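Local structure of phosphate transporter (6L85) at residues 151-156 with 327-332; 155-160 with 176-181; 160-165 with 234-239; 184-189 with 333-338. The protein transports phosphate into the cell in a sodium-dependent manner, probably drawing on the sodium gradient to drive uptake. One frame throughout, in Å; residues are numbered along the deposited sequence.

Contact 1 (151-156 with 327-332). With NA (sodium ion), chain S.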
loop_
_atom_site.group_PDB
_atom_site.type_symbol
_atom_site.label_atom_id
_atom_site.label_comp_id
_atom_site.label_asym_id
_atom_site.label_seq_id
_atom_site.Cartn_x
_atom_site.Cartn_y
_atom_site.Cartn_z
ATOM N N PHE B 151 9.759 14.067 -23.088
ATOM C CA PHE B 151 10.803 14.119 -24.106
ATOM C C PHE B 151 12.143 13.663 -23.531
ATOM O O PHE B 151 12.806 12.762 -24.075
ATOM C CB PHE B 151 10.872 15.551 -24.656
ATOM C CG PHE B 151 11.959 15.784 -25.667
ATOM C CD1 PHE B 151 11.767 15.465 -27.002
ATOM C CD2 PHE B 151 13.166 16.343 -25.283
ATOM C CE1 PHE B 151 12.768 15.690 -27.940
ATOM C CE2 PHE B 151 14.171 16.575 -26.213
ATOM C CZ PHE B 151 13.972 16.244 -27.545
ATOM N N VAL B 152 12.528 14.237 -22.394
ATOM C CA VAL B 152 13.816 13.896 -21.794
ATOM C C VAL B 152 13.851 12.427 -21.405
ATOM O O VAL B 152 14.863 11.743 -21.597
ATOM C CB VAL B 152 14.100 14.815 -20.592
ATOM C CG1 VAL B 152 15.417 14.434 -19.917
ATOM C CG2 VAL B 152 14.116 16.269 -21.049
ATOM N N MET B 153 12.739 11.903 -20.887
ATOM C CA MET B 153 12.732 10.525 -20.426
ATOM C C MET B 153 12.802 9.551 -21.596
ATOM O O MET B 153 13.482 8.522 -21.511
ATOM C CB MET B 153 11.489 10.263 -19.579
ATOM C CG MET B 153 11.334 8.809 -19.201
ATOM S SD MET B 153 10.059 8.564 -17.954
ATOM C CE MET B 153 10.071 6.773 -17.892
ATOM N N PHE B 154 12.100 9.840 -22.694
ATOM C CA PHE B 154 12.207 8.956 -23.847
ATOM C C PHE B 154 13.628 8.952 -24.400
ATOM O O PHE B 154 14.142 7.900 -24.816
ATOM C CB PHE B 154 11.223 9.344 -24.938
ATOM C CG PHE B 154 10.981 8.234 -25.906
ATOM C CD1 PHE B 154 10.389 7.038 -25.470
ATOM C CD2 PHE B 154 11.393 8.339 -27.232
ATOM C CE1 PHE B 154 10.193 5.972 -26.360
ATOM C CE2 PHE B 154 11.194 7.294 -28.126
ATOM C CZ PHE B 154 10.594 6.105 -27.690
ATOM N N LYS B 155 14.294 10.114 -24.372
ATOM C CA LYS B 155 15.720 10.158 -24.715
ATOM C C LYS B 155 16.562 9.308 -23.775
ATOM O O LYS B 155 17.486 8.614 -24.216
ATOM C CB LYS B 155 16.207 11.621 -24.701
ATOM C CG LYS B 155 17.728 11.828 -24.646
ATOM C CD LYS B 155 18.344 11.783 -23.234
ATOM C CE LYS B 155 18.188 13.130 -22.562
ATOM N NZ LYS B 155 18.850 13.191 -21.241
ATOM N N LEU B 156 16.274 9.368 -22.474
ATOM C CA LEU B 156 16.969 8.506 -21.514
ATOM C C LEU B 156 16.779 7.033 -21.842
ATOM O O LEU B 156 17.705 6.229 -21.684
ATOM C CB LEU B 156 16.454 8.738 -20.098
ATOM C CG LEU B 156 17.329 9.555 -19.155
ATOM C CD1 LEU B 156 17.327 10.967 -19.664
ATOM C CD2 LEU B 156 16.844 9.472 -17.687
ATOM N N ASP B 327 3.024 7.808 -19.088
ATOM C CA ASP B 327 2.469 7.617 -17.756
ATOM C C ASP B 327 3.423 8.095 -16.679
ATOM O O ASP B 327 3.019 8.817 -15.756
ATOM C CB ASP B 327 2.152 6.146 -17.523
ATOM C CG ASP B 327 0.994 5.656 -18.355
ATOM O OD1 ASP B 327 0.190 6.489 -18.830
ATOM O OD2 ASP B 327 0.880 4.418 -18.511
ATOM N N PHE B 328 4.689 7.662 -16.744
ATOM C CA PHE B 328 5.640 8.092 -15.729
ATOM C C PHE B 328 5.684 9.612 -15.633
ATOM O O PHE B 328 5.607 10.179 -14.530
ATOM C CB PHE B 328 7.037 7.543 -16.021
ATOM C CG PHE B 328 8.028 7.841 -14.921
ATOM C CD1 PHE B 328 8.670 9.071 -14.854
ATOM C CD2 PHE B 328 8.258 6.912 -13.911
ATOM C CE1 PHE B 328 9.565 9.356 -13.817
ATOM C CE2 PHE B 328 9.145 7.176 -12.892
ATOM C CZ PHE B 328 9.798 8.405 -12.837
ATOM N N SER B 329 5.801 10.292 -16.784
ATOM C CA SER B 329 5.937 11.748 -16.765
ATOM C C SER B 329 4.669 12.418 -16.264
ATOM O O SER B 329 4.737 13.417 -15.537
ATOM C CB SER B 329 6.286 12.264 -18.163
ATOM O OG SER B 329 7.406 11.552 -18.670
ATOM N N THR B 330 3.503 11.901 -16.666
ATOM C CA THR B 330 2.243 12.447 -16.190
ATOM C C THR B 330 2.136 12.337 -14.677
ATOM O O THR B 330 1.826 13.319 -13.986
ATOM C CB THR B 330 1.089 11.701 -16.838
ATOM O OG1 THR B 330 1.153 11.909 -18.244
ATOM C CG2 THR B 330 -0.245 12.204 -16.286
ATOM N N ALA B 331 2.401 11.140 -14.150
ATOM C CA ALA B 331 2.224 10.890 -12.728
ATOM C C ALA B 331 3.197 11.715 -11.909
ATOM O O ALA B 331 2.816 12.278 -10.874
ATOM C CB ALA B 331 2.395 9.401 -12.429
ATOM N N THR B 332 4.449 11.800 -12.361
ATOM C CA THR B 332 5.433 12.642 -11.681
ATOM C C THR B 332 4.996 14.102 -11.651
ATOM O O THR B 332 5.017 14.747 -10.592
ATOM C CB THR B 332 6.786 12.518 -12.375
ATOM O OG1 THR B 332 7.115 11.130 -12.497
ATOM C CG2 THR B 332 7.870 13.261 -11.576
HETATM NA NA NA S . 0.206 2.357 -18.944
#
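M153 of helix 129-162 reaches across to F328 and S329 of helix 320-339, and its thioether carries the whole contact. From CB, directed at the opposite helix, the chain runs out almost straight: CG is anti to the backbone N (chi1 173°), and the next two torsions are extended as well. CB and CG serve as the spacer that bridges the gap. SD is the first atom to touch, lying 3.4 Å from F328 CD1 and also within 4.1 Å of S329 OG. The methyl CE continues past the root of the ring, 3.6 Å from F328 CB. This is a Met-aromatic contact of oblique geometry, with M153 SD 4.3 Å from the centroid of the F328 ring and 47° off its normal, and the two side chains cross at about a right angle. S329 OG turns back to its own helix, hydrogen-bonded to the carbonyl of T325, and only lies near the sulfur. One turn further on, T332 OG1 donates to F328 O at 2.7 Å while T332 N approaches the same oxygen from the other face of the carbonyl plane, a double grip at the residue that receives the methionine. D327, just before F328, uses OD2 to bind a sodium ion at 2.2 Å, together with T29, Q243 and S247, on the side of the helix turned away from M153. Helix 167-194 covers the junction through F178, whose ring packs edge-to-face with F328, while helices 231-258 and 346-357 flank D327, T330 and A331.

Contact 2 (155-160 with 176-181)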
loop_
_atom_site.group_PDB
_atom_site.type_symbol
_atom_site.label_atom_id
_atom_site.label_comp_id
_atom_site.label_asym_id
_atom_site.label_seq_id
_atom_site.Cartn_x
_atom_site.Cartn_y
_atom_site.Cartn_z
ATOM N N LYS B 155 14.294 10.114 -24.372
ATOM C CA LYS B 155 15.720 10.158 -24.715
ATOM C C LYS B 155 16.562 9.308 -23.775
ATOM O O LYS B 155 17.486 8.614 -24.216
ATOM C CB LYS B 155 16.207 11.621 -24.701
ATOM C CG LYS B 155 17.728 11.828 -24.646
ATOM C CD LYS B 155 18.344 11.783 -23.234
ATOM C CE LYS B 155 18.188 13.130 -22.562
ATOM N NZ LYS B 155 18.850 13.191 -21.241
ATOM N N LEU B 156 16.274 9.368 -22.474
ATOM C CA LEU B 156 16.969 8.506 -21.514
ATOM C C LEU B 156 16.779 7.033 -21.842
ATOM O O LEU B 156 17.705 6.229 -21.684
ATOM C CB LEU B 156 16.454 8.738 -20.098
ATOM C CG LEU B 156 17.329 9.555 -19.155
ATOM C CD1 LEU B 156 17.327 10.967 -19.664
ATOM C CD2 LEU B 156 16.844 9.472 -17.687
ATOM N N ILE B 157 15.556 6.651 -22.209
ATOM C CA ILE B 157 15.271 5.254 -22.539
ATOM C C ILE B 157 16.102 4.825 -23.747
ATOM O O ILE B 157 16.755 3.773 -23.737
ATOM C CB ILE B 157 13.765 5.062 -22.804
ATOM C CG1 ILE B 157 12.914 5.493 -21.594
ATOM C CG2 ILE B 157 13.476 3.637 -23.258
ATOM C CD1 ILE B 157 13.010 4.583 -20.413
ATOM N N SER B 158 16.088 5.643 -24.807
ATOM C CA SER B 158 16.882 5.347 -26.002
ATOM C C SER B 158 18.360 5.195 -25.659
ATOM O O SER B 158 18.992 4.186 -25.994
ATOM C CB SER B 158 16.683 6.450 -27.041
ATOM O OG SER B 158 15.315 6.516 -27.413
ATOM N N LEU B 159 18.912 6.187 -24.963
ATOM C CA LEU B 159 20.313 6.178 -24.560
ATOM C C LEU B 159 20.665 4.952 -23.713
ATOM O O LEU B 159 21.695 4.307 -23.935
ATOM C CB LEU B 159 20.579 7.468 -23.780
ATOM C CG LEU B 159 21.933 7.857 -23.208
ATOM C CD1 LEU B 159 21.995 9.360 -23.284
ATOM C CD2 LEU B 159 22.104 7.419 -21.761
ATOM N N SER B 160 19.825 4.612 -22.732
ATOM C CA SER B 160 20.186 3.593 -21.760
ATOM C C SER B 160 19.684 2.211 -22.125
ATOM O O SER B 160 20.190 1.224 -21.580
ATOM C CB SER B 160 19.658 3.981 -20.369
ATOM O OG SER B 160 18.235 3.885 -20.320
ATOM N N PRO B 176 13.457 -1.349 -13.958
ATOM C CA PRO B 176 13.459 -1.299 -12.485
ATOM C C PRO B 176 13.860 0.049 -11.940
ATOM O O PRO B 176 13.311 0.491 -10.918
ATOM C CB PRO B 176 14.475 -2.386 -12.102
ATOM C CG PRO B 176 14.363 -3.366 -13.187
ATOM C CD PRO B 176 14.201 -2.531 -14.437
ATOM N N PHE B 177 14.799 0.731 -12.597
ATOM C CA PHE B 177 15.182 2.041 -12.098
ATOM C C PHE B 177 13.987 2.996 -12.078
ATOM O O PHE B 177 13.775 3.712 -11.098
ATOM C CB PHE B 177 16.314 2.628 -12.928
ATOM C CG PHE B 177 16.588 4.045 -12.596
ATOM C CD1 PHE B 177 17.314 4.369 -11.457
ATOM C CD2 PHE B 177 16.069 5.064 -13.378
ATOM C CE1 PHE B 177 17.543 5.686 -11.123
ATOM C CE2 PHE B 177 16.285 6.380 -13.047
ATOM C CZ PHE B 177 17.030 6.697 -11.921
ATOM N N PHE B 178 13.182 3.013 -13.136
ATOM C CA PHE B 178 12.092 3.982 -13.149
ATOM C C PHE B 178 10.953 3.582 -12.210
ATOM O O PHE B 178 10.355 4.454 -11.569
ATOM C CB PHE B 178 11.585 4.195 -14.578
ATOM C CG PHE B 178 12.470 5.092 -15.400
ATOM C CD1 PHE B 178 12.426 6.471 -15.241
ATOM C CD2 PHE B 178 13.351 4.552 -16.331
ATOM C CE1 PHE B 178 13.247 7.306 -15.993
ATOM C CE2 PHE B 178 14.185 5.371 -17.087
ATOM C CZ PHE B 178 14.130 6.754 -16.925
ATOM N N ILE B 179 10.616 2.287 -12.134
ATOM C CA ILE B 179 9.620 1.850 -11.149
ATOM C C ILE B 179 10.051 2.259 -9.740
ATOM O O ILE B 179 9.243 2.772 -8.944
ATOM C CB ILE B 179 9.391 0.332 -11.247
ATOM C CG1 ILE B 179 9.006 -0.050 -12.669
ATOM C CG2 ILE B 179 8.277 -0.119 -10.307
ATOM C CD1 ILE B 179 7.731 0.593 -13.099
ATOM N N SER B 180 11.341 2.081 -9.431
ATOM C CA SER B 180 11.899 2.466 -8.138
ATOM C C SER B 180 11.867 3.968 -7.919
ATOM O O SER B 180 11.655 4.433 -6.793
ATOM C CB SER B 180 13.336 1.961 -8.026
ATOM O OG SER B 180 13.317 0.557 -8.091
ATOM N N LEU B 181 12.127 4.749 -8.963
ATOM C CA LEU B 181 12.002 6.198 -8.835
ATOM C C LEU B 181 10.563 6.599 -8.504
ATOM O O LEU B 181 10.320 7.503 -7.688
ATOM C CB LEU B 181 12.466 6.854 -10.132
ATOM C CG LEU B 181 12.768 8.334 -10.120
ATOM C CD1 LEU B 181 13.802 8.617 -9.034
ATOM C CD2 LEU B 181 13.274 8.750 -11.504
#
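I157 and F178 mark the nearest approach of the two backbones, with their CA atoms 10.0 Å apart, so the two helical segments meet through side chains alone. The F178 side chain reaches about halfway across. Its CG is anti to the carbonyl carbon (chi1 -78°), and the outer rim of the ring meets two aliphatic side chains of helix 129-162. The methyl CD2 of L156 sits at the ring edge, near its plane, 3.9 Å from F178 CZ. I157 CD1 comes in obliquely at 3.6 Å from F178 CE2; the CB of I157 points past the partner helix, and the chain brings its terminal methyl round to the ring. Helices 129-162 and 167-194 follow one another through a short connection and form a helical hairpin, with F178 as the buried aromatic link between its arms. Inside the same hairpin, F177 CD2 lies 4.0 Å above the F178 ring, over its centre. On the first arm the helix widens into a pi-type turn at 158-160, where S160 OG donates to L156 O at 2.8 Å, from the face opposite S160 N. On the second arm, P176 lies at a kink.

Contact 3 (160-165 with 234-239)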
loop_
_atom_site.group_PDB
_atom_site.type_symbol
_atom_site.label_atom_id
_atom_site.label_comp_id
_atom_site.label_asym_id
_atom_site.label_seq_id
_atom_site.Cartn_x
_atom_site.Cartn_y
_atom_site.Cartn_z
ATOM N N SER B 160 19.825 4.612 -22.732
ATOM C CA SER B 160 20.186 3.593 -21.760
ATOM C C SER B 160 19.684 2.211 -22.125
ATOM O O SER B 160 20.190 1.224 -21.580
ATOM C CB SER B 160 19.658 3.981 -20.369
ATOM O OG SER B 160 18.235 3.885 -20.320
ATOM N N VAL B 161 18.721 2.104 -23.040
ATOM C CA VAL B 161 18.243 0.787 -23.451
ATOM C C VAL B 161 18.547 0.514 -24.925
ATOM O O VAL B 161 19.339 -0.380 -25.248
ATOM C CB VAL B 161 16.733 0.630 -23.159
ATOM C CG1 VAL B 161 16.246 -0.768 -23.552
ATOM C CG2 VAL B 161 16.461 0.892 -21.700
ATOM N N PHE B 162 17.944 1.288 -25.831
ATOM C CA PHE B 162 17.999 0.921 -27.249
ATOM C C PHE B 162 19.394 1.151 -27.842
ATOM O O PHE B 162 19.942 0.271 -28.508
ATOM C CB PHE B 162 16.911 1.671 -28.033
ATOM C CG PHE B 162 15.501 1.240 -27.666
ATOM C CD1 PHE B 162 14.975 0.043 -28.142
ATOM C CD2 PHE B 162 14.717 2.016 -26.818
ATOM C CE1 PHE B 162 13.681 -0.366 -27.798
ATOM C CE2 PHE B 162 13.421 1.619 -26.460
ATOM C CZ PHE B 162 12.904 0.428 -26.950
ATOM N N HIS B 163 20.012 2.294 -27.562
ATOM C CA HIS B 163 21.340 2.547 -28.097
ATOM C C HIS B 163 22.446 1.886 -27.283
ATOM O O HIS B 163 23.472 2.522 -27.030
ATOM C CB HIS B 163 21.614 4.058 -28.148
ATOM C CG HIS B 163 20.579 4.847 -28.889
ATOM N ND1 HIS B 163 19.599 4.259 -29.665
ATOM C CD2 HIS B 163 20.375 6.185 -28.977
ATOM C CE1 HIS B 163 18.832 5.198 -30.189
ATOM N NE2 HIS B 163 19.280 6.375 -29.786
ATOM N N THR B 164 22.307 0.604 -26.939
ATOM C CA THR B 164 23.327 -0.104 -26.170
ATOM C C THR B 164 23.638 -1.432 -26.851
ATOM O O THR B 164 22.866 -1.921 -27.677
ATOM C CB THR B 164 22.896 -0.373 -24.697
ATOM O OG1 THR B 164 21.784 -1.272 -24.671
ATOM C CG2 THR B 164 22.518 0.915 -23.973
ATOM N N LYS B 165 24.771 -2.026 -26.461
ATOM C CA LYS B 165 25.233 -3.280 -27.052
ATOM C C LYS B 165 24.299 -4.451 -26.791
ATOM O O LYS B 165 24.319 -5.429 -27.553
ATOM C CB LYS B 165 26.623 -3.639 -26.509
ATOM C CG LYS B 165 27.724 -2.667 -26.924
ATOM C CD LYS B 165 29.041 -3.001 -26.241
ATOM C CE LYS B 165 29.571 -1.802 -25.476
ATOM N NZ LYS B 165 29.522 -0.564 -26.318
ATOM N N ALA B 234 11.298 -8.399 -27.448
ATOM C CA ALA B 234 11.423 -8.723 -26.029
ATOM C C ALA B 234 11.379 -7.464 -25.170
ATOM O O ALA B 234 10.708 -7.437 -24.125
ATOM C CB ALA B 234 12.718 -9.499 -25.777
ATOM N N VAL B 235 12.080 -6.409 -25.597
ATOM C CA VAL B 235 12.083 -5.169 -24.832
ATOM C C VAL B 235 10.691 -4.552 -24.812
ATOM O O VAL B 235 10.218 -4.091 -23.761
ATOM C CB VAL B 235 13.134 -4.198 -25.394
ATOM C CG1 VAL B 235 12.958 -2.797 -24.786
ATOM C CG2 VAL B 235 14.541 -4.747 -25.130
ATOM N N GLU B 236 10.000 -4.544 -25.954
ATOM C CA GLU B 236 8.654 -3.985 -25.950
ATOM C C GLU B 236 7.704 -4.837 -25.133
ATOM O O GLU B 236 6.765 -4.302 -24.539
ATOM C CB GLU B 236 8.130 -3.811 -27.371
ATOM C CG GLU B 236 8.791 -2.622 -28.063
ATOM C CD GLU B 236 8.403 -1.264 -27.450
ATOM O OE1 GLU B 236 7.200 -1.053 -27.174
ATOM O OE2 GLU B 236 9.298 -0.403 -27.270
ATOM N N ASN B 237 7.935 -6.150 -25.074
ATOM C CA ASN B 237 7.101 -7.009 -24.245
ATOM C C ASN B 237 7.274 -6.673 -22.762
ATOM O O ASN B 237 6.294 -6.595 -22.000
ATOM C CB ASN B 237 7.462 -8.461 -24.537
ATOM C CG ASN B 237 6.546 -9.426 -23.858
ATOM O OD1 ASN B 237 5.338 -9.432 -24.117
ATOM N ND2 ASN B 237 7.100 -10.239 -22.961
ATOM N N VAL B 238 8.516 -6.419 -22.352
ATOM C CA VAL B 238 8.778 -6.014 -20.976
ATOM C C VAL B 238 8.148 -4.650 -20.678
ATOM O O VAL B 238 7.518 -4.458 -19.628
ATOM C CB VAL B 238 10.298 -6.030 -20.717
ATOM C CG1 VAL B 238 10.618 -5.381 -19.413
ATOM C CG2 VAL B 238 10.784 -7.460 -20.693
ATOM N N PHE B 239 8.296 -3.683 -21.592
ATOM C CA PHE B 239 7.621 -2.405 -21.395
ATOM C C PHE B 239 6.112 -2.575 -21.354
ATOM O O PHE B 239 5.425 -1.848 -20.627
ATOM C CB PHE B 239 7.995 -1.410 -22.490
ATOM C CG PHE B 239 9.240 -0.652 -22.200
ATOM C CD1 PHE B 239 9.273 0.296 -21.189
ATOM C CD2 PHE B 239 10.392 -0.900 -22.918
ATOM C CE1 PHE B 239 10.438 1.000 -20.922
ATOM C CE2 PHE B 239 11.558 -0.194 -22.657
ATOM C CZ PHE B 239 11.583 0.749 -21.658
#
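The last turn of helix 129-162, just before the chain reverses into helix 167-194, packs here against the start of helix 231-258. V161 and V235 reach toward each other tip to tip, their CG1 methyls 4.1 Å apart. Beside them the F162 ring crosses V235 obliquely: V235 CG1 is 3.9 Å from F162 CZ. That same ring carbon also meets a carboxylate, for E236 OE2 lies 3.7 Å from F162 CZ, at the ring edge and near its plane. The E236 chain bends at chi2 (-67°) to bring its carboxylate there, with ring and carboxylate planes only 16° apart. An anionic oxygen at an aromatic edge probably gains some stabilisation from the positively polarised C-H rim. The stronger partner of E236 OE2 is the hydroxyl of S321, a hydrogen bond that ties helix 231-258 to the beginning of helix 320-339, and OE1 adds a weak one from the backbone N of N320. Structurally this is a helix terminus: the helix leaves through a wider pi-type turn at 160-162, and an inverse gamma turn centred on H163 then redirects the chain. T164 OG1 secures the exit by donating to V161 O at 2.7 Å, tilted 29° from the carbonyl plane. V161 is backed by A174 of helix 167-194, and F239, a turn beyond V235, has its CB turned toward the same helix end.

Contact 4 (184-189 with 333-338)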
loop_
_atom_site.group_PDB
_atom_site.type_symbol
_atom_site.label_atom_id
_atom_site.label_comp_id
_atom_site.label_asym_id
_atom_site.label_seq_id
_atom_site.Cartn_x
_atom_site.Cartn_y
_atom_site.Cartn_z
ATOM N N PHE B 184 9.967 5.747 -4.871
ATOM C CA PHE B 184 10.668 6.718 -4.034
ATOM C C PHE B 184 9.886 8.017 -3.938
ATOM O O PHE B 184 9.772 8.608 -2.858
ATOM C CB PHE B 184 12.073 7.021 -4.569
ATOM C CG PHE B 184 12.711 8.221 -3.900
ATOM C CD1 PHE B 184 13.444 8.069 -2.741
ATOM C CD2 PHE B 184 12.545 9.500 -4.410
ATOM C CE1 PHE B 184 14.015 9.157 -2.110
ATOM C CE2 PHE B 184 13.100 10.590 -3.774
ATOM C CZ PHE B 184 13.844 10.416 -2.623
ATOM N N THR B 185 9.342 8.479 -5.062
ATOM C CA THR B 185 8.597 9.736 -5.054
ATOM C C THR B 185 7.334 9.627 -4.204
ATOM O O THR B 185 7.072 10.476 -3.338
ATOM C CB THR B 185 8.266 10.146 -6.498
ATOM O OG1 THR B 185 9.475 10.192 -7.264
ATOM C CG2 THR B 185 7.625 11.520 -6.538
ATOM N N MET B 186 6.544 8.572 -4.430
ATOM C CA MET B 186 5.303 8.396 -3.676
ATOM C C MET B 186 5.574 8.308 -2.174
ATOM O O MET B 186 4.929 8.990 -1.376
ATOM C CB MET B 186 4.564 7.146 -4.158
ATOM C CG MET B 186 4.089 7.209 -5.611
ATOM S SD MET B 186 3.080 5.765 -6.071
ATOM C CE MET B 186 4.340 4.583 -6.469
ATOM N N ILE B 187 6.553 7.493 -1.779
ATOM C CA ILE B 187 6.808 7.252 -0.371
ATOM C C ILE B 187 7.388 8.495 0.293
ATOM O O ILE B 187 6.917 8.920 1.356
ATOM C CB ILE B 187 7.735 6.029 -0.206
ATOM C CG1 ILE B 187 7.048 4.756 -0.714
ATOM C CG2 ILE B 187 8.210 5.891 1.250
ATOM C CD1 ILE B 187 5.822 4.391 0.040
ATOM N N SER B 188 8.433 9.087 -0.300
ATOM C CA SER B 188 9.045 10.254 0.330
ATOM C C SER B 188 8.040 11.384 0.479
ATOM O O SER B 188 7.986 12.033 1.529
ATOM C CB SER B 188 10.272 10.708 -0.463
ATOM O OG SER B 188 9.898 11.095 -1.776
ATOM N N LEU B 189 7.184 11.603 -0.526
ATOM C CA LEU B 189 6.186 12.661 -0.375
ATOM C C LEU B 189 5.120 12.296 0.656
ATOM O O LEU B 189 4.655 13.159 1.407
ATOM C CB LEU B 189 5.544 12.964 -1.726
ATOM C CG LEU B 189 6.510 13.643 -2.699
ATOM C CD1 LEU B 189 5.898 13.721 -4.088
ATOM C CD2 LEU B 189 6.834 15.035 -2.163
ATOM N N THR B 333 4.609 14.650 -12.811
ATOM C CA THR B 333 4.147 16.031 -12.844
ATOM C C THR B 333 3.005 16.248 -11.857
ATOM O O THR B 333 3.001 17.223 -11.087
ATOM C CB THR B 333 3.707 16.396 -14.265
ATOM O OG1 THR B 333 4.783 16.140 -15.172
ATOM C CG2 THR B 333 3.310 17.875 -14.354
ATOM N N VAL B 334 2.037 15.327 -11.857
ATOM C CA VAL B 334 0.809 15.523 -11.100
ATOM C C VAL B 334 1.081 15.388 -9.602
ATOM O O VAL B 334 0.556 16.157 -8.798
ATOM C CB VAL B 334 -0.273 14.538 -11.598
ATOM C CG1 VAL B 334 -1.460 14.452 -10.609
ATOM C CG2 VAL B 334 -0.759 14.937 -13.004
ATOM N N LEU B 335 1.940 14.437 -9.216
ATOM C CA LEU B 335 2.306 14.262 -7.814
ATOM C C LEU B 335 3.074 15.465 -7.294
ATOM O O LEU B 335 2.860 15.901 -6.156
ATOM C CB LEU B 335 3.146 12.991 -7.632
ATOM C CG LEU B 335 2.519 11.733 -7.036
ATOM C CD1 LEU B 335 3.585 10.715 -6.664
ATOM C CD2 LEU B 335 1.617 12.033 -5.834
ATOM N N LEU B 336 4.000 16.003 -8.093
ATOM C CA LEU B 336 4.732 17.163 -7.601
ATOM C C LEU B 336 3.802 18.365 -7.458
ATOM O O LEU B 336 3.848 19.080 -6.446
ATOM C CB LEU B 336 5.926 17.460 -8.509
ATOM C CG LEU B 336 7.006 16.362 -8.497
ATOM C CD1 LEU B 336 7.935 16.457 -9.731
ATOM C CD2 LEU B 336 7.820 16.358 -7.195
ATOM N N ALA B 337 2.912 18.571 -8.436
ATOM C CA ALA B 337 1.879 19.591 -8.278
ATOM C C ALA B 337 1.086 19.389 -6.988
ATOM O O ALA B 337 0.821 20.348 -6.260
ATOM C CB ALA B 337 0.934 19.565 -9.480
ATOM N N SER B 338 0.692 18.143 -6.697
ATOM C CA SER B 338 -0.070 17.854 -5.481
ATOM C C SER B 338 0.724 18.218 -4.235
ATOM O O SER B 338 0.168 18.759 -3.277
ATOM C CB SER B 338 -0.462 16.377 -5.435
ATOM O OG SER B 338 -1.388 16.043 -6.457
#
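Two membrane-protein helices, 167-194 and 320-339, run side by side in the same direction here; the short segments make an angle of 11° and their axes approach to 10.9 Å. L335 is the residue that fills the interface. Its CD1 methyl meets M186 CG at 3.7 Å and T185 CG2 at 4.1 Å, touching two successive residues of the facing helix. L335 slides past T185 in the opposite direction, whereas it meets M186 at about a right angle. The L335 side chain takes an unusual chi1 of -104°, away from the staggered positions, and with this rotation CD1 reaches both partners. M186 offers only the base of its chain: beyond CG it leads away from the partner helix, with a bend at chi3. A turn later, L189 closes over the backbone of L335, its CD1 lying 4.3 Å from L335 O. The contact is mainly aliphatic. T185 has CG2 anti to its backbone N, facing L335, while OG1 is taken up by its own helix, hydrogen-bonded to the carbonyl of L181. S338 OG donates to V334 O at 3.0 Å from above the carbonyl plane and is also hydrogen-bonded to N257, a ligand of another bound sodium ion. Among the surrounding helices, 38-56 places F56 against L189, L335 and S338, helix 231-258 brings Y249 to M186 and L335, and helix 199-224 packs on F184 and I187, where a detergent molecule also touches I187.

How the contacts relate
Contacts 1 and 2 are buried and share K155 and L156; they touch where the F178 ring packs against M153 CE and the F178 carbonyl O lies close to F328 CE2. Contact 3 continues along helix 129-162 and contact 4 along helices 167-194 and 320-339, both only partly buried. I157 joins contacts 2 and 3, its CG2 packing on F162 and F239. Chemistry follows place: sulfur and aromatic packing in contact 1, next to a sodium ligand in sequence; methyls around a ring in contact 2; a carboxylate beside a ring at the helix end in contact 3; mainly aliphatic packing near detergent in contact 4. Contacts 3 and 4 lie farthest apart, their nearest atoms about 16 Å from each other.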